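Local coordinates for protein chitosanase (Bacillus subtilis subsp. subtilis str. 168, PDB 7C6C) that hydrolyses internal beta-(1->4) linkages between D-glucosamine residues in partly acetylated chitosan, as a secreted family 46 glycoside hydrolase, at residues I17-T23 / Y236-I241; G42-F46 / Q110-N114; D142-H147 / W204-R210; L159-T163 / K183-R188. The contacts are given in a common frame with arbitrary orientation. Residues are numbered along the deposited sequence.

Contact 1 (I17-T23 / Y236-I241); sequences IFENGTT and YGNFVI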
loop_
_atom_site.group_PDB
_atom_site.type_symbol
_atom_site.label_atom_id
_atom_site.label_comp_id
_atom_site.label_asym_id
_atom_site.label_seq_id
_atom_site.Cartn_x
_atom_site.Cartn_y
_atom_site.Cartn_z
ATOM N N ILE A 17 4.214 -8.848 -3.626
ATOM C CA ILE A 17 5.269 -9.585 -2.935
ATOM C C ILE A 17 5.412 -9.071 -1.509
ATOM O O ILE A 17 5.475 -9.846 -0.544
ATOM C CB ILE A 17 6.603 -9.467 -3.691
ATOM C CG1 ILE A 17 6.532 -10.205 -5.029
ATOM C CG2 ILE A 17 7.753 -9.980 -2.815
ATOM C CD1 ILE A 17 7.682 -9.853 -5.960
ATOM N N PHE A 18 5.468 -7.745 -1.361
ATOM C CA PHE A 18 5.704 -7.157 -0.048
ATOM C C PHE A 18 4.566 -7.460 0.915
ATOM O O PHE A 18 4.803 -7.643 2.111
ATOM C CB PHE A 18 5.902 -5.645 -0.167
ATOM C CG PHE A 18 6.957 -5.233 -1.161
ATOM C CD1 PHE A 18 8.073 -6.033 -1.423
ATOM C CD2 PHE A 18 6.832 -4.028 -1.833
ATOM C CE1 PHE A 18 9.040 -5.624 -2.344
ATOM C CE2 PHE A 18 7.790 -3.617 -2.751
ATOM C CZ PHE A 18 8.893 -4.416 -3.006
ATOM N N GLU A 19 3.334 -7.532 0.421
ATOM C CA GLU A 19 2.176 -7.756 1.280
ATOM C C GLU A 19 1.922 -9.235 1.546
ATOM O O GLU A 19 1.566 -9.612 2.668
ATOM C CB GLU A 19 0.923 -7.131 0.655
ATOM C CG GLU A 19 1.050 -5.648 0.344
ATOM C CD GLU A 19 0.899 -4.774 1.571
ATOM O OE1 GLU A 19 -0.097 -4.945 2.303
ATOM O OE2 GLU A 19 1.785 -3.925 1.806
ATOM N N ASN A 20 2.083 -10.081 0.529
ATOM C CA ASN A 20 1.615 -11.454 0.607
ATOM C C ASN A 20 2.601 -12.498 0.113
ATOM O O ASN A 20 2.248 -13.680 0.094
ATOM C CB ASN A 20 0.297 -11.619 -0.169
ATOM C CG ASN A 20 -0.808 -10.736 0.365
ATOM O OD1 ASN A 20 -1.190 -9.758 -0.272
ATOM N ND2 ASN A 20 -1.323 -11.075 1.543
ATOM N N GLY A 21 3.804 -12.116 -0.309
ATOM C CA GLY A 21 4.778 -13.118 -0.701
ATOM C C GLY A 21 4.459 -13.812 -2.004
ATOM O O GLY A 21 4.875 -14.957 -2.210
ATOM N N THR A 22 3.733 -13.148 -2.899
ATOM C CA THR A 22 3.399 -13.705 -4.199
ATOM C C THR A 22 3.174 -12.546 -5.158
ATOM O O THR A 22 2.771 -11.459 -4.741
ATOM C CB THR A 22 2.144 -14.591 -4.127
ATOM O OG1 THR A 22 1.743 -14.923 -5.457
ATOM C CG2 THR A 22 0.991 -13.879 -3.409
ATOM N N THR A 23 3.449 -12.771 -6.442
ATOM C CA THR A 23 3.143 -11.753 -7.438
ATOM C C THR A 23 1.672 -11.743 -7.828
ATOM O O THR A 23 1.244 -10.831 -8.546
ATOM C CB THR A 23 3.986 -11.954 -8.701
ATOM O OG1 THR A 23 3.748 -13.270 -9.216
ATOM C CG2 THR A 23 5.473 -11.760 -8.411
ATOM N N TYR A 236 11.734 -12.141 1.379
ATOM C CA TYR A 236 10.558 -12.536 0.608
ATOM C C TYR A 236 10.780 -13.764 -0.257
ATOM O O TYR A 236 9.810 -14.457 -0.579
ATOM C CB TYR A 236 10.085 -11.393 -0.300
ATOM C CG TYR A 236 9.769 -10.109 0.431
ATOM C CD1 TYR A 236 8.752 -10.052 1.380
ATOM C CD2 TYR A 236 10.497 -8.958 0.181
ATOM C CE1 TYR A 236 8.468 -8.870 2.055
ATOM C CE2 TYR A 236 10.224 -7.781 0.844
ATOM C CZ TYR A 236 9.211 -7.742 1.781
ATOM O OH TYR A 236 8.972 -6.556 2.425
ATOM N N GLY A 237 12.014 -14.036 -0.659
ATOM C CA GLY A 237 12.293 -15.066 -1.636
ATOM C C GLY A 237 12.595 -14.485 -3.003
ATOM O O GLY A 237 12.897 -13.299 -3.167
ATOM N N ASN A 238 12.499 -15.350 -4.006
ATOM C CA ASN A 238 12.865 -15.020 -5.375
ATOM C C ASN A 238 11.635 -15.036 -6.262
ATOM O O ASN A 238 10.838 -15.979 -6.205
ATOM C CB ASN A 238 13.860 -16.041 -5.908
ATOM C CG ASN A 238 15.023 -16.210 -4.994
ATOM O OD1 ASN A 238 15.650 -15.225 -4.608
ATOM N ND2 ASN A 238 15.303 -17.450 -4.600
ATOM N N PHE A 239 11.507 -14.015 -7.104
ATOM C CA PHE A 239 10.354 -13.867 -7.975
ATOM C C PHE A 239 10.799 -13.282 -9.299
ATOM O O PHE A 239 11.805 -12.570 -9.379
ATOM C CB PHE A 239 9.305 -12.910 -7.382
ATOM C CG PHE A 239 8.844 -13.298 -6.012
ATOM C CD1 PHE A 239 9.557 -12.902 -4.890
ATOM C CD2 PHE A 239 7.706 -14.070 -5.846
ATOM C CE1 PHE A 239 9.152 -13.271 -3.620
ATOM C CE2 PHE A 239 7.287 -14.441 -4.572
ATOM C CZ PHE A 239 8.013 -14.039 -3.461
ATOM N N VAL A 240 10.023 -13.567 -10.336
ATOM C CA VAL A 240 10.118 -12.846 -11.594
ATOM C C VAL A 240 8.817 -12.094 -11.827
ATOM O O VAL A 240 7.726 -12.600 -11.536
ATOM C CB VAL A 240 10.481 -13.762 -12.782
ATOM C CG1 VAL A 240 9.396 -14.800 -13.034
ATOM C CG2 VAL A 240 10.740 -12.922 -14.022
ATOM N N ILE A 241 8.942 -10.872 -12.330
ATOM C CA ILE A 241 7.818 -10.032 -12.712
ATOM C C ILE A 241 8.001 -9.723 -14.190
ATOM O O ILE A 241 9.026 -9.155 -14.586
ATOM C CB ILE A 241 7.779 -8.748 -11.869
ATOM C CG1 ILE A 241 7.451 -9.088 -10.412
ATOM C CG2 ILE A 241 6.789 -7.745 -12.436
ATOM C CD1 ILE A 241 7.621 -7.926 -9.448
HETATM O O HOH W 1 6.652 -6.353 3.724
#

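Contact 2 (G42-F46 / Q110-N114); sequences GRAGF and QDKVN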
loop_
_atom_site.group_PDB
_atom_site.type_symbol
_atom_site.label_atom_id
_atom_site.label_comp_id
_atom_site.label_asym_id
_atom_site.label_seq_id
_atom_site.Cartn_x
_atom_site.Cartn_y
_atom_site.Cartn_z
ATOM N N GLY A 42 -7.549 -7.875 1.696
ATOM C CA GLY A 42 -7.565 -7.634 0.265
ATOM C C GLY A 42 -6.288 -7.041 -0.312
ATOM O O GLY A 42 -5.216 -7.047 0.301
ATOM N N ARG A 43 -6.432 -6.509 -1.531
ATOM C CA ARG A 43 -5.261 -6.197 -2.349
ATOM C C ARG A 43 -4.394 -5.111 -1.733
ATOM O O ARG A 43 -3.173 -5.134 -1.893
ATOM C CB ARG A 43 -5.672 -5.817 -3.777
ATOM C CG ARG A 43 -6.568 -4.590 -3.903
ATOM C CD ARG A 43 -6.619 -4.052 -5.326
ATOM N NE ARG A 43 -5.325 -3.503 -5.707
ATOM C CZ ARG A 43 -4.973 -3.213 -6.955
ATOM N NH1 ARG A 43 -5.830 -3.402 -7.949
ATOM N NH2 ARG A 43 -3.762 -2.737 -7.214
ATOM N N ALA A 44 -5.000 -4.140 -1.060
ATOM C CA ALA A 44 -4.269 -3.007 -0.519
ATOM C C ALA A 44 -4.016 -3.127 0.971
ATOM O O ALA A 44 -3.532 -2.170 1.583
ATOM C CB ALA A 44 -5.013 -1.707 -0.818
ATOM N N GLY A 45 -4.347 -4.261 1.577
ATOM C CA GLY A 45 -4.340 -4.288 3.027
ATOM C C GLY A 45 -5.270 -3.246 3.607
ATOM O O GLY A 45 -4.890 -2.517 4.532
ATOM N N PHE A 46 -6.475 -3.136 3.050
ATOM C CA PHE A 46 -7.493 -2.266 3.626
ATOM C C PHE A 46 -7.767 -2.705 5.063
ATOM O O PHE A 46 -7.956 -3.894 5.322
ATOM C CB PHE A 46 -8.798 -2.414 2.837
ATOM C CG PHE A 46 -8.678 -2.255 1.330
ATOM C CD1 PHE A 46 -8.650 -0.999 0.742
ATOM C CD2 PHE A 46 -8.716 -3.375 0.497
ATOM C CE1 PHE A 46 -8.607 -0.867 -0.633
ATOM C CE2 PHE A 46 -8.676 -3.234 -0.875
ATOM C CZ PHE A 46 -8.622 -1.981 -1.439
ATOM N N GLN A 110 -12.782 -3.442 -4.745
ATOM C CA GLN A 110 -11.430 -3.232 -4.234
ATOM C C GLN A 110 -10.593 -2.389 -5.188
ATOM O O GLN A 110 -9.836 -1.515 -4.751
ATOM C CB GLN A 110 -10.744 -4.568 -3.973
ATOM C CG GLN A 110 -11.307 -5.340 -2.797
ATOM C CD GLN A 110 -10.435 -6.512 -2.428
ATOM O OE1 GLN A 110 -9.216 -6.377 -2.335
ATOM N NE2 GLN A 110 -11.045 -7.675 -2.229
ATOM N N ASP A 111 -10.690 -2.651 -6.492
ATOM C CA ASP A 111 -9.922 -1.864 -7.453
ATOM C C ASP A 111 -10.335 -0.399 -7.406
ATOM O O ASP A 111 -9.491 0.496 -7.517
ATOM C CB ASP A 111 -10.118 -2.404 -8.870
ATOM C CG ASP A 111 -9.460 -3.748 -9.098
ATOM O OD1 ASP A 111 -8.604 -4.155 -8.286
ATOM O OD2 ASP A 111 -9.795 -4.387 -10.119
ATOM N N LYS A 112 -11.635 -0.136 -7.257
ATOM C CA LYS A 112 -12.104 1.245 -7.229
ATOM C C LYS A 112 -11.590 1.976 -5.993
ATOM O O LYS A 112 -11.107 3.108 -6.091
ATOM C CB LYS A 112 -13.629 1.285 -7.290
ATOM C CG LYS A 112 -14.177 2.690 -7.183
ATOM C CD LYS A 112 -15.678 2.753 -7.462
ATOM C CE LYS A 112 -16.421 3.564 -6.397
ATOM N NZ LYS A 112 -17.657 4.197 -6.922
ATOM N N VAL A 113 -11.693 1.349 -4.820
ATOM C CA VAL A 113 -11.207 1.995 -3.603
ATOM C C VAL A 113 -9.694 2.168 -3.659
ATOM O O VAL A 113 -9.161 3.220 -3.288
ATOM C CB VAL A 113 -11.682 1.225 -2.357
ATOM C CG1 VAL A 113 -11.129 1.849 -1.089
ATOM C CG2 VAL A 113 -13.195 1.224 -2.317
ATOM N N ASN A 114 -8.976 1.150 -4.149
ATOM C CA ASN A 114 -7.532 1.286 -4.306
ATOM C C ASN A 114 -7.183 2.452 -5.215
ATOM O O ASN A 114 -6.244 3.209 -4.940
ATOM C CB ASN A 114 -6.939 0.000 -4.867
ATOM C CG ASN A 114 -5.457 0.126 -5.109
ATOM O OD1 ASN A 114 -4.677 0.184 -4.159
ATOM N ND2 ASN A 114 -5.053 0.203 -6.376
HETATM O O HOH W 2 -3.632 -2.338 -3.748
#

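Contact 3 (D142-H147 / W204-R210); sequences DTVIQH and WRESVAR. With LMR ((2S)-2-hydroxybutanedioic acid), chain B.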
loop_
_atom_site.group_PDB
_atom_site.type_symbol
_atom_site.label_atom_id
_atom_site.label_comp_id
_atom_site.label_asym_id
_atom_site.label_seq_id
_atom_site.Cartn_x
_atom_site.Cartn_y
_atom_site.Cartn_z
ATOM N N ASP A 142 3.630 2.181 -3.653
ATOM C CA ASP A 142 3.799 1.214 -2.574
ATOM C C ASP A 142 3.780 1.904 -1.216
ATOM O O ASP A 142 3.219 1.375 -0.245
ATOM C CB ASP A 142 5.110 0.451 -2.744
ATOM C CG ASP A 142 5.263 -0.635 -1.710
ATOM O OD1 ASP A 142 4.495 -1.613 -1.781
ATOM O OD2 ASP A 142 6.123 -0.496 -0.814
ATOM N N THR A 143 4.388 3.090 -1.129
ATOM C CA THR A 143 4.475 3.792 0.146
ATOM C C THR A 143 3.095 4.171 0.664
ATOM O O THR A 143 2.793 3.975 1.846
ATOM C CB THR A 143 5.356 5.037 0.009
ATOM O OG1 THR A 143 6.676 4.646 -0.382
ATOM C CG2 THR A 143 5.448 5.788 1.334
ATOM N N VAL A 144 2.238 4.717 -0.200
ATOM C CA VAL A 144 0.933 5.142 0.299
ATOM C C VAL A 144 0.101 3.944 0.736
ATOM O O VAL A 144 -0.681 4.038 1.688
ATOM C CB VAL A 144 0.208 6.071 -0.700
ATOM C CG1 VAL A 144 -0.341 5.298 -1.885
ATOM C CG2 VAL A 144 -0.916 6.834 -0.005
ATOM N N ILE A 145 0.274 2.796 0.080
ATOM C CA ILE A 145 -0.473 1.607 0.471
ATOM C C ILE A 145 -0.101 1.179 1.882
ATOM O O ILE A 145 -0.973 0.815 2.681
ATOM C CB ILE A 145 -0.285 0.483 -0.565
ATOM C CG1 ILE A 145 -1.084 0.800 -1.832
ATOM C CG2 ILE A 145 -0.699 -0.860 0.023
ATOM C CD1 ILE A 145 -0.753 -0.075 -2.993
ATOM N N GLN A 146 1.189 1.225 2.222
ATOM C CA GLN A 146 1.592 0.800 3.558
ATOM C C GLN A 146 1.386 1.898 4.598
ATOM O O GLN A 146 0.909 1.626 5.706
ATOM C CB GLN A 146 3.045 0.326 3.562
ATOM C CG GLN A 146 3.508 -0.085 4.951
ATOM C CD GLN A 146 4.886 -0.728 4.970
ATOM O OE1 GLN A 146 5.774 -0.360 4.198
ATOM N NE2 GLN A 146 5.082 -1.668 5.886
ATOM N N HIS A 147 1.737 3.139 4.267
ATOM C CA HIS A 147 1.797 4.209 5.255
ATOM C C HIS A 147 0.517 5.025 5.351
ATOM O O HIS A 147 0.328 5.739 6.343
ATOM C CB HIS A 147 2.968 5.141 4.932
ATOM C CG HIS A 147 4.306 4.482 5.037
ATOM N ND1 HIS A 147 5.161 4.691 6.102
ATOM C CD2 HIS A 147 4.937 3.617 4.210
ATOM C CE1 HIS A 147 6.262 3.982 5.917
ATOM N NE2 HIS A 147 6.151 3.320 4.777
ATOM N N TRP A 204 6.010 -3.312 10.969
ATOM C CA TRP A 204 6.753 -2.492 10.021
ATOM C C TRP A 204 8.237 -2.840 10.022
ATOM O O TRP A 204 8.883 -2.819 8.971
ATOM C CB TRP A 204 6.516 -1.012 10.297
ATOM C CG TRP A 204 5.235 -0.526 9.699
ATOM C CD1 TRP A 204 4.221 -1.289 9.186
ATOM C CD2 TRP A 204 4.846 0.836 9.523
ATOM N NE1 TRP A 204 3.220 -0.478 8.710
ATOM C CE2 TRP A 204 3.583 0.832 8.901
ATOM C CE3 TRP A 204 5.448 2.062 9.833
ATOM C CZ2 TRP A 204 2.906 2.007 8.584
ATOM C CZ3 TRP A 204 4.782 3.225 9.509
ATOM C CH2 TRP A 204 3.516 3.192 8.903
ATOM N N ARG A 205 8.769 -3.214 11.177
ATOM C CA ARG A 205 10.173 -3.601 11.251
ATOM C C ARG A 205 10.416 -4.842 10.390
ATOM O O ARG A 205 11.468 -4.983 9.784
ATOM C CB ARG A 205 10.608 -3.822 12.707
ATOM C CG ARG A 205 10.988 -2.525 13.409
ATOM C CD ARG A 205 11.177 -2.664 14.918
ATOM N NE ARG A 205 11.295 -1.340 15.533
ATOM C CZ ARG A 205 10.970 -1.043 16.790
ATOM N NH1 ARG A 205 11.115 0.198 17.230
ATOM N NH2 ARG A 205 10.518 -1.975 17.615
ATOM N N GLU A 206 9.428 -5.729 10.326
ATOM C CA GLU A 206 9.530 -6.933 9.517
ATOM C C GLU A 206 9.318 -6.672 8.033
ATOM O O GLU A 206 9.462 -7.604 7.237
ATOM C CB GLU A 206 8.528 -7.985 10.007
ATOM C CG GLU A 206 9.115 -8.972 11.002
ATOM C CD GLU A 206 10.257 -9.779 10.411
ATOM O OE1 GLU A 206 11.426 -9.487 10.740
ATOM O OE2 GLU A 206 9.988 -10.704 9.611
ATOM N N SER A 207 8.987 -5.440 7.648
ATOM C CA SER A 207 8.681 -5.092 6.268
ATOM C C SER A 207 9.792 -4.305 5.588
ATOM O O SER A 207 9.652 -3.972 4.407
ATOM C CB SER A 207 7.387 -4.274 6.206
ATOM O OG SER A 207 7.628 -2.928 6.572
ATOM N N VAL A 208 10.886 -3.998 6.293
ATOM C CA VAL A 208 11.905 -3.108 5.744
ATOM C C VAL A 208 12.541 -3.663 4.482
ATOM O O VAL A 208 13.089 -2.895 3.687
ATOM C CB VAL A 208 12.982 -2.740 6.792
ATOM C CG1 VAL A 208 12.363 -1.965 7.935
ATOM C CG2 VAL A 208 13.698 -3.993 7.294
ATOM N N ALA A 209 12.484 -4.980 4.272
ATOM C CA ALA A 209 13.096 -5.557 3.079
ATOM C C ALA A 209 12.526 -4.962 1.797
ATOM O O ALA A 209 13.215 -4.949 0.775
ATOM C CB ALA A 209 12.954 -7.078 3.074
ATOM N N ARG A 210 11.279 -4.476 1.818
ATOM C CA ARG A 210 10.720 -3.893 0.600
ATOM C C ARG A 210 11.516 -2.681 0.147
ATOM O O ARG A 210 11.639 -2.434 -1.060
ATOM C CB ARG A 210 9.230 -3.576 0.773
ATOM C CG ARG A 210 8.904 -2.407 1.690
ATOM C CD ARG A 210 7.549 -2.602 2.351
ATOM N NE ARG A 210 6.434 -2.443 1.420
ATOM C CZ ARG A 210 5.192 -2.831 1.700
ATOM N NH1 ARG A 210 4.941 -3.443 2.850
ATOM N NH2 ARG A 210 4.207 -2.619 0.840
HETATM C C1 LMR B . 18.912 -9.175 0.836
HETATM O O1A LMR B . 18.202 -10.044 0.291
HETATM O O1B LMR B . 19.985 -8.769 0.340
HETATM C C2 LMR B . 18.476 -8.592 2.148
HETATM O O2 LMR B . 19.555 -7.817 2.684
HETATM C C3 LMR B . 17.252 -7.696 1.966
HETATM C C4 LMR B . 16.004 -8.512 1.701
HETATM O O4A LMR B . 15.680 -9.393 2.530
HETATM O O4B LMR B . 15.335 -8.275 0.669
HETATM O O HOH W 3 0.677 -0.730 7.068
#

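Contact 4 (L159-T163 / K183-R188); sequences LIKRT and KFLDVR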
loop_
_atom_site.group_PDB
_atom_site.type_symbol
_atom_site.label_atom_id
_atom_site.label_comp_id
_atom_site.label_asym_id
_atom_site.label_seq_id
_atom_site.Cartn_x
_atom_site.Cartn_y
_atom_site.Cartn_z
ATOM N N LEU A 159 6.561 11.527 4.780
ATOM C CA LEU A 159 7.815 11.004 4.244
ATOM C C LEU A 159 8.322 11.855 3.085
ATOM O O LEU A 159 9.528 12.106 2.978
ATOM C CB LEU A 159 7.640 9.552 3.800
ATOM C CG LEU A 159 7.243 8.563 4.898
ATOM C CD1 LEU A 159 7.235 7.159 4.352
ATOM C CD2 LEU A 159 8.151 8.661 6.118
ATOM N N ILE A 160 7.422 12.297 2.201
ATOM C CA ILE A 160 7.823 13.171 1.099
ATOM C C ILE A 160 8.449 14.449 1.639
ATOM O O ILE A 160 9.523 14.873 1.196
ATOM C CB ILE A 160 6.628 13.471 0.174
ATOM C CG1 ILE A 160 6.226 12.235 -0.630
ATOM C CG2 ILE A 160 6.948 14.635 -0.762
ATOM C CD1 ILE A 160 4.942 12.421 -1.404
ATOM N N LYS A 161 7.788 15.080 2.615
ATOM C CA LYS A 161 8.296 16.341 3.146
ATOM C C LYS A 161 9.635 16.154 3.852
ATOM O O LYS A 161 10.538 16.988 3.707
ATOM C CB LYS A 161 7.266 16.980 4.076
ATOM C CG LYS A 161 6.068 17.569 3.348
ATOM C CD LYS A 161 5.128 18.295 4.295
ATOM C CE LYS A 161 4.483 17.343 5.286
ATOM N NZ LYS A 161 3.515 18.061 6.169
ATOM N N ARG A 162 9.791 15.068 4.610
ATOM C CA ARG A 162 11.066 14.827 5.276
ATOM C C ARG A 162 12.177 14.583 4.267
ATOM O O ARG A 162 13.314 15.027 4.469
ATOM C CB ARG A 162 10.949 13.667 6.264
ATOM C CG ARG A 162 10.105 14.021 7.469
ATOM C CD ARG A 162 10.593 13.360 8.738
ATOM N NE ARG A 162 10.339 11.926 8.745
ATOM C CZ ARG A 162 9.205 11.367 9.156
ATOM N NH1 ARG A 162 8.202 12.121 9.588
ATOM N NH2 ARG A 162 9.077 10.051 9.133
ATOM N N THR A 163 11.864 13.882 3.174
ATOM C CA THR A 163 12.836 13.681 2.106
ATOM C C THR A 163 13.207 15.005 1.453
ATOM O O THR A 163 14.392 15.297 1.246
ATOM C CB THR A 163 12.270 12.708 1.074
ATOM O OG1 THR A 163 11.967 11.463 1.713
ATOM C CG2 THR A 163 13.282 12.465 -0.026
ATOM N N LYS A 183 17.320 9.064 -1.163
ATOM C CA LYS A 183 17.057 9.658 0.142
ATOM C C LYS A 183 15.659 9.305 0.635
ATOM O O LYS A 183 15.463 9.074 1.834
ATOM C CB LYS A 183 17.263 11.172 0.090
ATOM C CG LYS A 183 18.648 11.575 -0.394
ATOM C CD LYS A 183 19.338 12.540 0.561
ATOM C CE LYS A 183 20.717 12.946 0.041
ATOM N NZ LYS A 183 21.629 13.414 1.127
ATOM N N PHE A 184 14.677 9.251 -0.273
ATOM C CA PHE A 184 13.333 8.836 0.114
ATOM C C PHE A 184 13.341 7.426 0.687
ATOM O O PHE A 184 12.699 7.156 1.708
ATOM C CB PHE A 184 12.392 8.904 -1.087
ATOM C CG PHE A 184 10.955 8.641 -0.733
ATOM C CD1 PHE A 184 10.454 7.348 -0.690
ATOM C CD2 PHE A 184 10.108 9.690 -0.403
ATOM C CE1 PHE A 184 9.139 7.114 -0.340
ATOM C CE2 PHE A 184 8.790 9.459 -0.061
ATOM C CZ PHE A 184 8.307 8.170 -0.029
ATOM N N LEU A 185 14.054 6.509 0.031
ATOM C CA LEU A 185 14.127 5.142 0.531
ATOM C C LEU A 185 14.784 5.098 1.909
ATOM O O LEU A 185 14.362 4.329 2.779
ATOM C CB LEU A 185 14.837 4.248 -0.490
ATOM C CG LEU A 185 14.048 4.023 -1.787
ATOM C CD1 LEU A 185 14.945 3.447 -2.878
ATOM C CD2 LEU A 185 12.865 3.102 -1.537
ATOM N N ASP A 186 15.797 5.944 2.136
ATOM C CA ASP A 186 16.405 6.053 3.461
ATOM C C ASP A 186 15.394 6.536 4.496
ATOM O O ASP A 186 15.310 5.994 5.606
ATOM C CB ASP A 186 17.572 7.041 3.418
ATOM C CG ASP A 186 18.775 6.506 2.683
ATOM O OD1 ASP A 186 18.823 5.294 2.390
ATOM O OD2 ASP A 186 19.692 7.314 2.417
ATOM N N VAL A 187 14.642 7.585 4.154
ATOM C CA VAL A 187 13.643 8.137 5.062
ATOM C C VAL A 187 12.574 7.097 5.368
ATOM O O VAL A 187 12.148 6.936 6.518
ATOM C CB VAL A 187 13.049 9.423 4.458
ATOM C CG1 VAL A 187 11.766 9.820 5.175
ATOM C CG2 VAL A 187 14.070 10.558 4.507
ATOM N N ARG A 188 12.125 6.370 4.346
ATOM C CA ARG A 188 11.113 5.347 4.574
ATOM C C ARG A 188 11.650 4.219 5.445
ATOM O O ARG A 188 10.954 3.748 6.350
ATOM C CB ARG A 188 10.583 4.812 3.245
ATOM C CG ARG A 188 9.463 3.816 3.436
ATOM C CD ARG A 188 8.801 3.431 2.129
ATOM N NE ARG A 188 7.716 2.494 2.381
ATOM C CZ ARG A 188 7.176 1.701 1.462
ATOM N NH1 ARG A 188 7.615 1.739 0.207
ATOM N NH2 ARG A 188 6.200 0.866 1.808
HETATM O O HOH W 4 11.671 8.846 8.537
#

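Contact 1 (I17-T23 / Y236-I241)
Ile17 lies on the last turn of helix 5-20 and points at the C-terminal strand. Its CG1 sits 4.0 Å from the centroid of the Phe239 ring, almost on the ring normal, which makes a CH-pi contact over the ring face. Its CD1 also reaches Ile241 CD1 at 4.0 Å, and its CG2 meets Tyr236 CB at 3.7 Å. Phe18 has its CA-to-CB bond turned away, yet its ring meets that of Tyr236. CD1 of Phe18 is 3.6 Å from CE2 of Tyr236, and the planes are inclined at 43°. A water joins the same two residues, lying 2.8 Å from Phe18 O, to which it donates, and 2.7 Å from Tyr236 OH. The CA-to-CB bond of Glu19, the predicted proton donor, points away from the strand; its carboxylate forms a salt bridge with Arg210. Gly21 leaves the helix with positive phi, and its N still hydrogen-bonds to Ile17 O at 2.8 Å. Gly21 O lies 3.4 Å from Phe239 CE2, at the ring edge. Thr23 finishes the contact: its CG2 is 3.9 Å from Ile241 CG1 and 4.1 Å from Phe239 CD2. The arrangement is a helix end packed on one strand of the two-stranded antiparallel hairpin 229-233/237-241. It joins the C-terminal hairpin of this lysozyme-clan enzyme to the helix that carries the predicted catalytic acid.

Contact 2 (G42-F46 / Q110-N114)
The backbone of Arg43 donates a hydrogen bond to Gln110 OE1, 2.9 Å from Arg43 N. The amide end of Gln110 is used as well, since NE2 is hydrogen-bonded to Tyr27 O. Gly42 lies so close to Gln110 OE1, 3.3 Å from its CA, that a CB there would clash. Residues 42-45 form a type I beta turn, closed by Gly45 N to Gly42 O at 3.2 Å. The turn joins antiparallel neighbours 39-41 and 46-47, a beta hairpin within the three-stranded sheet, and packs on helix 104-128. The guanidinium of Arg43 forms a salt bridge from NH1 to Asp111 OD1 at 2.9 Å, while NH2 pairs with Glu12. Asp111 OD1 is also hydrogen-bonded to Tyr27 OH. A water accepts from Arg43 NE and donates to Asn114 OD1, both at 2.8 Å. Asn114 ND2 is hydrogen-bonded to Tyr141 OH. Beside these polar groups, Phe46 CE1 packs on Val113 CG1 at 3.7 Å.

Contact 3 (D142-H147 / W204-R210)
Asp142, Gln146 and Arg210 bridge helix 134-147 and segment 204-210, where Gln146 CA and Trp204 CA, the closest such pair, are 8.9 Å apart. Asp142, with chi1 t, presents its carboxylate to Arg210. That arginine starts p and bends at chi3 (m), which brings its guanidinium edge to the acid. The salt bridge has two bonds: Arg210 NH2 to Asp142 OD1 at 2.8 Å and Arg210 NE to Asp142 OD2 at 3.0 Å. Arg210 also pairs with Glu19, the predicted proton donor, and Ala209 CB lies 3.6 Å from O4B of the bound hydroxybutanedioic acid. Gln146 is stretched (chi1 and chi2 both t). Its NE2 reaches Ser207 OG at 2.9 Å and lies over a face of the Trp204 ring; Gln146 OE1 hydrogen-bonds to Arg188. Ser207, with chi1 p, turns OG back to Trp204 O at 2.7 Å, the acceptor its own N also uses. The His147 ring lies obliquely against Trp204, with His147 ND1 3.6 Å from Trp204 CH2 and hydrogen-bonded to Asp154 O. Helix 134-147 thus meets the junction of helices 201-205 and 209-219, while helices 156-167 and 177-193 pack on Thr143 and helix 104-128 on Val144.

Contact 4 (L159-T163 / K183-R188)
This is a buried, mainly apolar helix-helix contact between helices 156-167 and 177-193, in the all-helical part of the fold. The axes of the two short segments approach to 9.1 Å, and their directions differ by 123°, so the helices cross obliquely. The closest CA atoms are those of Thr163 and Phe184, 5.3 Å apart. The hydroxyl of Thr163 is turned back on its own helix, where OG1 donates to Leu159 O at 2.8 Å. The same OG1 touches Phe184 CD2 at 3.3 Å and Val187 CB at 3.6 Å. The Phe184 ring fits beside Leu159 and Ile160: its CE2 is 4.0 Å from Leu159 CB and 3.8 Å from Ile160 CG1. The CA-to-CB bond of Val187 points toward the partner helix. Its CG1 meets Leu159 CD2 at 3.9 Å and Arg162 CB at 4.1 Å. At the border a water accepts from Arg162 NH2 at 2.9 Å and donates to Val187 O at 2.8 Å, while Arg162 NH1 hydrogen-bonds to Pro153 O. Helix 134-147 packs against both partners, with Met140 and Thr143 touching Phe184 and His147 touching Leu159. Arg188 forms a salt bridge with Asp142 and hydrogen-bonds to Gln146 of that helix, and Leu185 packs on Val211 and Arg215 of helix 209-219.

Overall arrangement
Contact 3 is the hub. It touches each of the other three contacts. Glu19 of contact 1, the predicted proton donor, forms a salt bridge from OE2 to Arg210 NH2 of contact 3 at 2.9 Å. Arg188 NH1 of contact 4 pairs with Asp142 OD2 of contact 3 at 2.9 Å. A charged network thus runs from the predicted catalytic acid through Arg210 and Asp142 to Arg188. Contact 2 meets contact 3 by packing, with Ala44 O 3.5 Å from Ile145 CG2. The side chain of Ala44 is about 7 Å from that of Glu19. Trp204 lies about 6 Å from Asp35, the probable nucleophile, between side chains. The bound hydroxybutanedioic acid lies beside Ala209, and the side chain of Tyr236 is about 5 Å from it.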